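Local atomic coordinates of D-glyceraldehyde dehydrogenase (NADP(+)) (Thermoplasma acidophilum, PDB entry 5IZD), a protein that oxidises D-glyceraldehyde to (R)-glycerate with NADP+ as hydride acceptor, a step of the non-phosphorylated Entner-Doudoroff pathway. Residues E285-E291 with I387-S393; L327-S331 with G360-L364; G408-F414 with F430-N436. One frame throughout, in Å; residues are numbered along the deposited sequence.

Contact 1: E285-E291 with I387-S393; sequences ERLYVHE and IGARKIS
The apolar centre lies on the sheet face of L287, V289, A389 and K391: L287 (chi1 t, chi2 p) sets CB 3.9 Å from both A389 CB and I387 CD1. On the other face, Y288 CD1 meets I392 CG2 at 4.0 Å. R286-H290 and I387-I392 are extended and parallel, their axes 4.5 Å apart at -33°, in the register L287-A389 through H290-I392. Five hydrogen bonds, donor first, form the ladder: L287 N–G388 O 3.0 Å, R390 N–L287 O 2.9 Å, V289 N–R390 O 3.1 Å, I392 N–V289 O 3.0 Å and, where E291 turns out of the strand, E291 N–I392 O 2.8 Å. Buried R286 NH1 donates to Y288 OH (3.0 Å) and L401 O; Y288 OH also bonds Q373, and E285 is salt-bridged to K251. At the exposed edge beside E291, K391 and S393, a water O lies 2.7 Å from H290 NE2 and weakly bonds S393 O (3.4 Å); H290 ND1 bonds D292. Such twisted parallel pairing belongs to the seven-stranded sheet of the aldehyde dehydrogenase catalytic domain.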
loop_
_atom_site.group_PDB
_atom_site.type_symbol
_atom_site.label_atom_id
_atom_site.label_comp_id
_atom_site.label_asym_id
_atom_site.label_seq_id
_atom_site.Cartn_x
_atom_site.Cartn_y
_atom_site.Cartn_z
ATOM N N GLU A 285 -5.297 -20.884 -27.310
ATOM C CA GLU A 285 -4.551 -20.940 -28.559
ATOM C C GLU A 285 -3.738 -22.224 -28.698
ATOM O O GLU A 285 -3.262 -22.492 -29.782
ATOM C CB GLU A 285 -3.639 -19.702 -28.684
ATOM C CG GLU A 285 -4.342 -18.376 -29.035
ATOM C CD GLU A 285 -4.261 -17.965 -30.515
ATOM O OE1 GLU A 285 -3.408 -18.547 -31.263
ATOM O OE2 GLU A 285 -5.057 -17.040 -30.936
ATOM N N ARG A 286 -3.559 -23.010 -27.642
ATOM C CA ARG A 286 -2.819 -24.291 -27.728
ATOM C C ARG A 286 -3.425 -25.217 -26.709
ATOM O O ARG A 286 -3.543 -24.820 -25.571
ATOM C CB ARG A 286 -1.375 -24.142 -27.276
ATOM C CG ARG A 286 -0.616 -23.039 -27.904
ATOM C CD ARG A 286 0.752 -23.007 -27.341
ATOM N NE ARG A 286 0.974 -21.979 -26.322
ATOM C CZ ARG A 286 1.967 -21.971 -25.462
ATOM N NH1 ARG A 286 2.796 -23.023 -25.379
ATOM N NH2 ARG A 286 2.086 -20.949 -24.656
ATOM N N LEU A 287 -3.745 -26.443 -27.083
ATOM C CA LEU A 287 -4.424 -27.375 -26.195
ATOM C C LEU A 287 -3.459 -28.509 -25.809
ATOM O O LEU A 287 -2.902 -29.164 -26.661
ATOM C CB LEU A 287 -5.696 -27.872 -26.883
ATOM C CG LEU A 287 -6.580 -28.884 -26.182
ATOM C CD1 LEU A 287 -6.940 -28.422 -24.791
ATOM C CD2 LEU A 287 -7.842 -29.126 -26.977
ATOM N N TYR A 288 -3.235 -28.660 -24.499
ATOM C CA TYR A 288 -2.382 -29.689 -23.902
ATOM C C TYR A 288 -3.251 -30.534 -22.980
ATOM O O TYR A 288 -3.710 -30.026 -21.942
ATOM C CB TYR A 288 -1.248 -29.063 -23.066
ATOM C CG TYR A 288 -0.321 -28.224 -23.895
ATOM C CD1 TYR A 288 0.616 -28.796 -24.705
ATOM C CD2 TYR A 288 -0.412 -26.869 -23.885
ATOM C CE1 TYR A 288 1.489 -28.037 -25.447
ATOM C CE2 TYR A 288 0.444 -26.100 -24.611
ATOM C CZ TYR A 288 1.392 -26.679 -25.392
ATOM O OH TYR A 288 2.160 -25.866 -26.205
ATOM N N VAL A 289 -3.455 -31.811 -23.343
ATOM C CA VAL A 289 -4.285 -32.697 -22.560
ATOM C C VAL A 289 -3.489 -33.938 -22.125
ATOM O O VAL A 289 -2.700 -34.537 -22.871
ATOM C CB VAL A 289 -5.551 -33.098 -23.318
ATOM C CG1 VAL A 289 -6.502 -33.871 -22.438
ATOM C CG2 VAL A 289 -6.270 -31.859 -23.875
ATOM N N HIS A 290 -3.707 -34.342 -20.904
ATOM C CA HIS A 290 -2.969 -35.486 -20.413
ATOM C C HIS A 290 -3.291 -36.723 -21.245
ATOM O O HIS A 290 -4.455 -36.964 -21.593
ATOM C CB HIS A 290 -3.246 -35.663 -18.922
ATOM C CG HIS A 290 -2.341 -36.636 -18.254
ATOM N ND1 HIS A 290 -2.384 -37.979 -18.533
ATOM C CD2 HIS A 290 -1.393 -36.477 -17.305
ATOM C CE1 HIS A 290 -1.493 -38.620 -17.779
ATOM N NE2 HIS A 290 -0.877 -37.731 -17.025
ATOM N N GLU A 291 -2.236 -37.457 -21.617
ATOM C CA GLU A 291 -2.351 -38.714 -22.405
ATOM C C GLU A 291 -3.432 -39.725 -21.981
ATOM O O GLU A 291 -4.024 -40.382 -22.825
ATOM C CB GLU A 291 -0.990 -39.446 -22.508
ATOM C CG GLU A 291 -0.384 -39.958 -21.186
ATOM C CD GLU A 291 0.975 -40.657 -21.356
ATOM O OE1 GLU A 291 1.403 -41.381 -20.423
ATOM O OE2 GLU A 291 1.640 -40.491 -22.407
ATOM N N ILE A 387 -7.583 -24.403 -33.314
ATOM C CA ILE A 387 -6.672 -24.800 -32.258
ATOM C C ILE A 387 -6.072 -26.168 -32.577
ATOM O O ILE A 387 -6.732 -27.026 -33.122
ATOM C CB ILE A 387 -7.374 -24.748 -30.872
ATOM C CG1 ILE A 387 -6.364 -24.921 -29.710
ATOM C CG2 ILE A 387 -8.466 -25.812 -30.759
ATOM C CD1 ILE A 387 -6.872 -24.446 -28.359
ATOM N N GLY A 388 -4.790 -26.345 -32.241
ATOM C CA GLY A 388 -4.124 -27.650 -32.245
ATOM C C GLY A 388 -4.029 -28.174 -30.846
ATOM O O GLY A 388 -3.991 -27.362 -29.886
ATOM N N ALA A 389 -3.933 -29.511 -30.739
ATOM C CA ALA A 389 -3.882 -30.218 -29.493
ATOM C C ALA A 389 -2.699 -31.187 -29.483
ATOM O O ALA A 389 -2.316 -31.746 -30.508
ATOM C CB ALA A 389 -5.163 -30.973 -29.230
ATOM N N ARG A 390 -2.128 -31.368 -28.296
ATOM C CA ARG A 390 -0.992 -32.257 -28.107
ATOM C C ARG A 390 -1.069 -32.935 -26.744
ATOM O O ARG A 390 -1.612 -32.377 -25.790
ATOM C CB ARG A 390 0.322 -31.484 -28.236
ATOM C CG ARG A 390 1.565 -32.356 -28.170
ATOM C CD ARG A 390 2.777 -31.558 -27.719
ATOM N NE ARG A 390 4.000 -32.355 -27.746
ATOM C CZ ARG A 390 4.517 -32.963 -26.684
ATOM N NH1 ARG A 390 3.921 -32.865 -25.504
ATOM N NH2 ARG A 390 5.634 -33.669 -26.800
ATOM N N LYS A 391 -0.524 -34.143 -26.662
ATOM C CA LYS A 391 -0.525 -34.927 -25.408
ATOM C C LYS A 391 0.514 -34.389 -24.466
ATOM O O LYS A 391 1.523 -33.846 -24.913
ATOM C CB LYS A 391 -0.198 -36.395 -25.635
ATOM C CG LYS A 391 -1.317 -37.180 -26.285
ATOM C CD LYS A 391 -0.904 -38.577 -26.743
ATOM C CE LYS A 391 -1.977 -39.115 -27.661
ATOM N NZ LYS A 391 -1.645 -40.533 -27.944
ATOM N N ILE A 392 0.250 -34.525 -23.171
ATOM C CA ILE A 392 1.278 -34.394 -22.171
ATOM C C ILE A 392 1.223 -35.582 -21.153
ATOM O O ILE A 392 0.211 -36.308 -21.065
ATOM C CB ILE A 392 1.189 -33.057 -21.414
ATOM C CG1 ILE A 392 -0.184 -32.938 -20.729
ATOM C CG2 ILE A 392 1.533 -31.873 -22.327
ATOM C CD1 ILE A 392 -0.347 -31.753 -19.812
ATOM N N SER A 393 2.324 -35.756 -20.395
ATOM C CA SER A 393 2.477 -36.864 -19.418
ATOM C C SER A 393 3.283 -36.552 -18.112
ATOM O O SER A 393 3.377 -37.408 -17.239
ATOM C CB SER A 393 3.122 -38.066 -20.106
ATOM O OG SER A 393 4.427 -37.747 -20.539
HETATM O O HOH W 1 0.913 -38.570 -15.229
#

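Contact 2: L327-S331 with G360-L364; sequences LQATS and GYFFL
This is helix-to-loop packing without a hydrogen bond between the segments: one turn of helix 324-339 rests on an irregular chain, 360-364, extended except at Y361 (phi/psi -98/56). Only 260 Å² is buried, and the sole CA register pair is L327-Y361 at 5.9 Å. L327 (chi1 t, chi2 p) points toward the loop; its CB is 4.1 Å from Y361 CB, and its CD1 is 3.8 Å from both F362 O and F363 CD1, the latter at the ring edge. F363 also points toward the helix, with chi1 at -158° and chi2 at 86°. T330 CG2 stands 3.9 Å from the F363 ring centroid, 8° off the normal, a CH-pi contact over the face. S331 OG approaches F363 CE1 to 3.9 Å while donating to L327 O at 3.0 Å. F362 turns away from the helix onto P320. V334 also packs on F363, and backbone hydrogen bonds of Y361 with P25 and L321 of the same chain fix the loop between strands 343-346 and 366-369, against helix 324-339.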
loop_
_atom_site.group_PDB
_atom_site.type_symbol
_atom_site.label_atom_id
_atom_site.label_comp_id
_atom_site.label_asym_id
_atom_site.label_seq_id
_atom_site.Cartn_x
_atom_site.Cartn_y
_atom_site.Cartn_z
ATOM N N LEU A 327 -10.218 -13.230 -42.620
ATOM C CA LEU A 327 -10.643 -14.478 -43.259
ATOM C C LEU A 327 -9.542 -15.106 -44.116
ATOM O O LEU A 327 -9.306 -16.336 -44.022
ATOM C CB LEU A 327 -11.917 -14.265 -44.114
ATOM C CG LEU A 327 -12.402 -15.421 -44.971
ATOM C CD1 LEU A 327 -12.617 -16.637 -44.060
ATOM C CD2 LEU A 327 -13.656 -15.054 -45.825
ATOM N N GLN A 328 -8.915 -14.296 -44.988
ATOM C CA GLN A 328 -7.814 -14.768 -45.796
ATOM C C GLN A 328 -6.661 -15.292 -44.904
ATOM O O GLN A 328 -6.070 -16.289 -45.215
ATOM C CB GLN A 328 -7.257 -13.660 -46.699
ATOM C CG GLN A 328 -6.227 -14.171 -47.716
ATOM C CD GLN A 328 -5.584 -13.084 -48.585
ATOM O OE1 GLN A 328 -6.206 -12.569 -49.489
ATOM N NE2 GLN A 328 -4.318 -12.762 -48.327
ATOM N N ALA A 329 -6.318 -14.556 -43.850
ATOM C CA ALA A 329 -5.198 -14.932 -42.995
ATOM C C ALA A 329 -5.488 -16.295 -42.299
ATOM O O ALA A 329 -4.652 -17.155 -42.257
ATOM C CB ALA A 329 -4.875 -13.806 -42.001
ATOM N N THR A 330 -6.704 -16.476 -41.807
ATOM C CA THR A 330 -7.115 -17.711 -41.206
ATOM C C THR A 330 -7.007 -18.881 -42.185
ATOM O O THR A 330 -6.500 -19.940 -41.794
ATOM C CB THR A 330 -8.526 -17.572 -40.620
ATOM O OG1 THR A 330 -8.587 -16.433 -39.769
ATOM C CG2 THR A 330 -8.935 -18.796 -39.871
ATOM N N SER A 331 -7.423 -18.702 -43.451
ATOM C CA SER A 331 -7.288 -19.782 -44.461
ATOM C C SER A 331 -5.862 -20.163 -44.741
ATOM O O SER A 331 -5.576 -21.316 -44.896
ATOM C CB SER A 331 -7.929 -19.448 -45.838
ATOM O OG SER A 331 -9.197 -18.948 -45.588
ATOM N N GLY A 360 -20.403 -12.913 -45.958
ATOM C CA GLY A 360 -19.813 -12.588 -44.668
ATOM C C GLY A 360 -18.533 -13.390 -44.441
ATOM O O GLY A 360 -18.221 -14.248 -45.207
ATOM N N TYR A 361 -17.777 -13.005 -43.444
ATOM C CA TYR A 361 -16.435 -13.592 -43.162
ATOM C C TYR A 361 -16.437 -14.656 -42.079
ATOM O O TYR A 361 -15.660 -14.616 -41.124
ATOM C CB TYR A 361 -15.419 -12.493 -42.826
ATOM C CG TYR A 361 -15.589 -11.242 -43.683
ATOM C CD1 TYR A 361 -15.572 -11.296 -45.060
ATOM C CD2 TYR A 361 -15.756 -10.018 -43.084
ATOM C CE1 TYR A 361 -15.718 -10.143 -45.835
ATOM C CE2 TYR A 361 -15.930 -8.864 -43.837
ATOM C CZ TYR A 361 -15.898 -8.917 -45.188
ATOM O OH TYR A 361 -16.091 -7.715 -45.863
ATOM N N PHE A 362 -17.265 -15.662 -42.285
ATOM C CA PHE A 362 -17.447 -16.755 -41.349
ATOM C C PHE A 362 -16.380 -17.794 -41.583
ATOM O O PHE A 362 -15.936 -18.005 -42.698
ATOM C CB PHE A 362 -18.830 -17.376 -41.540
ATOM C CG PHE A 362 -19.951 -16.461 -41.156
ATOM C CD1 PHE A 362 -20.354 -16.355 -39.821
ATOM C CD2 PHE A 362 -20.575 -15.648 -42.112
ATOM C CE1 PHE A 362 -21.375 -15.501 -39.453
ATOM C CE2 PHE A 362 -21.588 -14.774 -41.720
ATOM C CZ PHE A 362 -22.004 -14.718 -40.385
ATOM N N PHE A 363 -15.948 -18.456 -40.504
ATOM C CA PHE A 363 -15.037 -19.587 -40.607
ATOM C C PHE A 363 -15.468 -20.648 -39.564
ATOM O O PHE A 363 -15.823 -20.309 -38.449
ATOM C CB PHE A 363 -13.587 -19.141 -40.366
ATOM C CG PHE A 363 -12.578 -20.064 -40.951
ATOM C CD1 PHE A 363 -12.187 -19.925 -42.282
ATOM C CD2 PHE A 363 -12.093 -21.121 -40.236
ATOM C CE1 PHE A 363 -11.296 -20.788 -42.871
ATOM C CE2 PHE A 363 -11.184 -22.007 -40.817
ATOM C CZ PHE A 363 -10.793 -21.834 -42.146
ATOM N N LEU A 364 -15.428 -21.917 -39.939
ATOM C CA LEU A 364 -15.840 -22.984 -39.039
ATOM C C LEU A 364 -14.875 -23.213 -37.888
ATOM O O LEU A 364 -13.657 -23.045 -38.058
ATOM C CB LEU A 364 -15.979 -24.311 -39.809
ATOM C CG LEU A 364 -17.104 -24.426 -40.871
ATOM C CD1 LEU A 364 -16.936 -25.679 -41.712
ATOM C CD2 LEU A 364 -18.443 -24.468 -40.131
#

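Contact 3: G408-F414 with F430-N436; sequences GLASYLF and FGELYVN
Backbone hydrogen bonds dominate this parallel pair. Y434 N donates to S411 O (2.8 Å, 170°), L413 N to Y434 O (2.8 Å) and N436 N to L413 O (3.0 Å); earlier, G431 N reaches G408 O (2.9 Å) and E432 N reaches L409 O (2.8 Å). S411, with chi1 p, adds a side-chain bond from OG to E432 O at 2.8 Å. The register runs without a slip from G408-F430 to F414-N436, CA atoms 4.5 to 4.9 Å apart, and the strand axes lie 4.5 Å apart at -23°. L409 leaves the extended region (phi/psi -95/-89), its side chain within about 3 Å of that of E247, the probable proton acceptor; N436 ends it in a left-handed conformation (59/34). Y434 OH donates to E432 OE2 (2.9 Å), while E432 OE1 is bonded to H447.

Strands 410-414 and 432-435, joined through helix 418-427, form a beta-alpha-beta unit. Strand 432-435 is the outermost of its sheet within the chain, but it pairs in parallel with a strand of the second subunit, where N472 of that subunit bonds G431 O.

On the face of A410, Y412, E432 and Y434, the two tyrosine rings, both chi1 m, are near parallel (20°) but slid apart, centroids 5.2 Å apart. On the other face, L413 CB meets L433 CD1 at 3.9 Å, and A424 of helix 418-427 packs on both leucines. N436 CA sits 3.8 Å from the F414 ring centroid, over its face, a CH-pi contact.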
loop_
_atom_site.group_PDB
_atom_site.type_symbol
_atom_site.label_atom_id
_atom_site.label_comp_id
_atom_site.label_asym_id
_atom_site.label_seq_id
_atom_site.Cartn_x
_atom_site.Cartn_y
_atom_site.Cartn_z
ATOM N N GLY A 408 2.986 -14.441 -23.566
ATOM C CA GLY A 408 2.888 -14.530 -22.120
ATOM C C GLY A 408 1.724 -13.895 -21.391
ATOM O O GLY A 408 1.859 -13.395 -20.216
ATOM N N LEU A 409 0.559 -13.887 -22.017
ATOM C CA LEU A 409 -0.554 -13.218 -21.367
ATOM C C LEU A 409 -1.401 -14.224 -20.567
ATOM O O LEU A 409 -1.058 -14.489 -19.397
ATOM C CB LEU A 409 -1.282 -12.326 -22.341
ATOM C CG LEU A 409 -2.627 -11.668 -22.018
ATOM C CD1 LEU A 409 -2.718 -11.160 -20.633
ATOM C CD2 LEU A 409 -2.925 -10.542 -23.012
ATOM N N ALA A 410 -2.411 -14.852 -21.167
ATOM C CA ALA A 410 -3.293 -15.756 -20.405
ATOM C C ALA A 410 -2.917 -17.213 -20.531
ATOM O O ALA A 410 -2.144 -17.593 -21.412
ATOM C CB ALA A 410 -4.720 -15.578 -20.867
ATOM N N SER A 411 -3.486 -18.013 -19.636
ATOM C CA SER A 411 -3.263 -19.436 -19.594
ATOM C C SER A 411 -4.378 -20.059 -18.731
ATOM O O SER A 411 -5.021 -19.329 -17.960
ATOM C CB SER A 411 -1.849 -19.744 -19.016
ATOM O OG SER A 411 -1.770 -19.304 -17.677
ATOM N N TYR A 412 -4.618 -21.365 -18.917
ATOM C CA TYR A 412 -5.737 -22.099 -18.313
ATOM C C TYR A 412 -5.250 -23.442 -17.822
ATOM O O TYR A 412 -4.487 -24.114 -18.521
ATOM C CB TYR A 412 -6.912 -22.320 -19.299
ATOM C CG TYR A 412 -7.463 -21.022 -19.863
ATOM C CD1 TYR A 412 -6.895 -20.455 -20.967
ATOM C CD2 TYR A 412 -8.557 -20.389 -19.287
ATOM C CE1 TYR A 412 -7.385 -19.260 -21.511
ATOM C CE2 TYR A 412 -9.047 -19.153 -19.801
ATOM C CZ TYR A 412 -8.449 -18.591 -20.899
ATOM O OH TYR A 412 -8.846 -17.376 -21.391
ATOM N N LEU A 413 -5.719 -23.849 -16.656
ATOM C CA LEU A 413 -5.296 -25.131 -16.063
ATOM C C LEU A 413 -6.489 -25.814 -15.401
ATOM O O LEU A 413 -7.125 -25.180 -14.571
ATOM C CB LEU A 413 -4.233 -24.840 -14.991
ATOM C CG LEU A 413 -3.764 -26.015 -14.117
ATOM C CD1 LEU A 413 -3.109 -27.101 -14.948
ATOM C CD2 LEU A 413 -2.822 -25.479 -13.036
ATOM N N PHE A 414 -6.748 -27.079 -15.692
ATOM C CA PHE A 414 -7.772 -27.833 -15.014
ATOM C C PHE A 414 -7.148 -29.011 -14.301
ATOM O O PHE A 414 -6.542 -29.866 -14.933
ATOM C CB PHE A 414 -8.863 -28.288 -15.987
ATOM C CG PHE A 414 -9.832 -27.182 -16.306
ATOM C CD1 PHE A 414 -9.449 -26.137 -17.117
ATOM C CD2 PHE A 414 -11.069 -27.127 -15.676
ATOM C CE1 PHE A 414 -10.300 -25.053 -17.329
ATOM C CE2 PHE A 414 -11.932 -26.065 -15.889
ATOM C CZ PHE A 414 -11.531 -25.018 -16.693
ATOM N N PHE A 430 3.069 -16.694 -17.045
ATOM C CA PHE A 430 2.049 -15.972 -17.831
ATOM C C PHE A 430 1.425 -14.959 -16.896
ATOM O O PHE A 430 1.418 -15.171 -15.678
ATOM C CB PHE A 430 0.995 -16.925 -18.396
ATOM C CG PHE A 430 1.450 -17.581 -19.649
ATOM C CD1 PHE A 430 2.420 -18.580 -19.607
ATOM C CD2 PHE A 430 0.984 -17.148 -20.882
ATOM C CE1 PHE A 430 2.922 -19.147 -20.768
ATOM C CE2 PHE A 430 1.477 -17.705 -22.053
ATOM C CZ PHE A 430 2.446 -18.716 -21.995
ATOM N N GLY A 431 0.941 -13.867 -17.466
ATOM C CA GLY A 431 0.324 -12.786 -16.670
ATOM C C GLY A 431 -0.982 -13.188 -16.024
ATOM O O GLY A 431 -1.280 -12.713 -14.915
ATOM N N GLU A 432 -1.735 -14.077 -16.670
ATOM C CA GLU A 432 -2.978 -14.602 -16.098
ATOM C C GLU A 432 -3.050 -16.120 -16.187
ATOM O O GLU A 432 -2.813 -16.701 -17.260
ATOM C CB GLU A 432 -4.224 -13.991 -16.764
ATOM C CG GLU A 432 -4.217 -12.485 -16.763
ATOM C CD GLU A 432 -5.398 -11.847 -17.454
ATOM O OE1 GLU A 432 -5.645 -10.677 -17.088
ATOM O OE2 GLU A 432 -6.026 -12.423 -18.411
ATOM N N LEU A 433 -3.314 -16.769 -15.033
ATOM C CA LEU A 433 -3.567 -18.195 -14.996
ATOM C C LEU A 433 -4.998 -18.402 -14.479
ATOM O O LEU A 433 -5.303 -18.030 -13.361
ATOM C CB LEU A 433 -2.503 -18.929 -14.161
ATOM C CG LEU A 433 -2.708 -20.426 -13.939
ATOM C CD1 LEU A 433 -2.609 -21.258 -15.205
ATOM C CD2 LEU A 433 -1.727 -20.916 -12.891
ATOM N N TYR A 434 -5.859 -18.996 -15.288
ATOM C CA TYR A 434 -7.217 -19.335 -14.924
ATOM C C TYR A 434 -7.257 -20.824 -14.534
ATOM O O TYR A 434 -6.975 -21.742 -15.327
ATOM C CB TYR A 434 -8.198 -19.019 -16.098
ATOM C CG TYR A 434 -8.303 -17.539 -16.424
ATOM C CD1 TYR A 434 -9.182 -16.700 -15.729
ATOM C CD2 TYR A 434 -7.531 -16.970 -17.449
ATOM C CE1 TYR A 434 -9.265 -15.338 -16.008
ATOM C CE2 TYR A 434 -7.611 -15.614 -17.746
ATOM C CZ TYR A 434 -8.460 -14.800 -16.997
ATOM O OH TYR A 434 -8.536 -13.450 -17.297
ATOM N N VAL A 435 -7.620 -21.065 -13.288
ATOM C CA VAL A 435 -7.551 -22.382 -12.682
ATOM C C VAL A 435 -8.962 -22.826 -12.423
ATOM O O VAL A 435 -9.632 -22.268 -11.570
ATOM C CB VAL A 435 -6.796 -22.326 -11.331
ATOM C CG1 VAL A 435 -6.792 -23.703 -10.682
ATOM C CG2 VAL A 435 -5.375 -21.802 -11.522
ATOM N N ASN A 436 -9.384 -23.850 -13.167
ATOM C CA ASN A 436 -10.702 -24.487 -13.073
ATOM C C ASN A 436 -11.848 -23.509 -13.323
ATOM O O ASN A 436 -12.947 -23.644 -12.779
ATOM C CB ASN A 436 -10.861 -25.253 -11.753
ATOM C CG ASN A 436 -9.835 -26.348 -11.608
ATOM O OD1 ASN A 436 -9.529 -27.128 -12.541
ATOM N ND2 ASN A 436 -9.302 -26.428 -10.442
#

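How the contacts relate
Contacts 1 and 3 are parallel strand pairings in the same seven-stranded sheet, separated there by strand 252-256; their centres are 15 Å apart and they touch where R286 NH2 lies 3.5 Å from F430 CZ. Both are buried, but contact 1 has exposed residues at its C-terminal end, whereas contact 3 has none and faces the second subunit. Contact 2 is also largely buried yet smaller, 260 Å² against 656 and 726 Å², and rests on apolar and CH-pi packing rather than a backbone ladder. In sequence contact 2 is nested inside the loop closed by contact 1, and the nearest atoms of these two are about 8 Å apart; the nearest atoms of contacts 2 and 3 are about 18 Å apart.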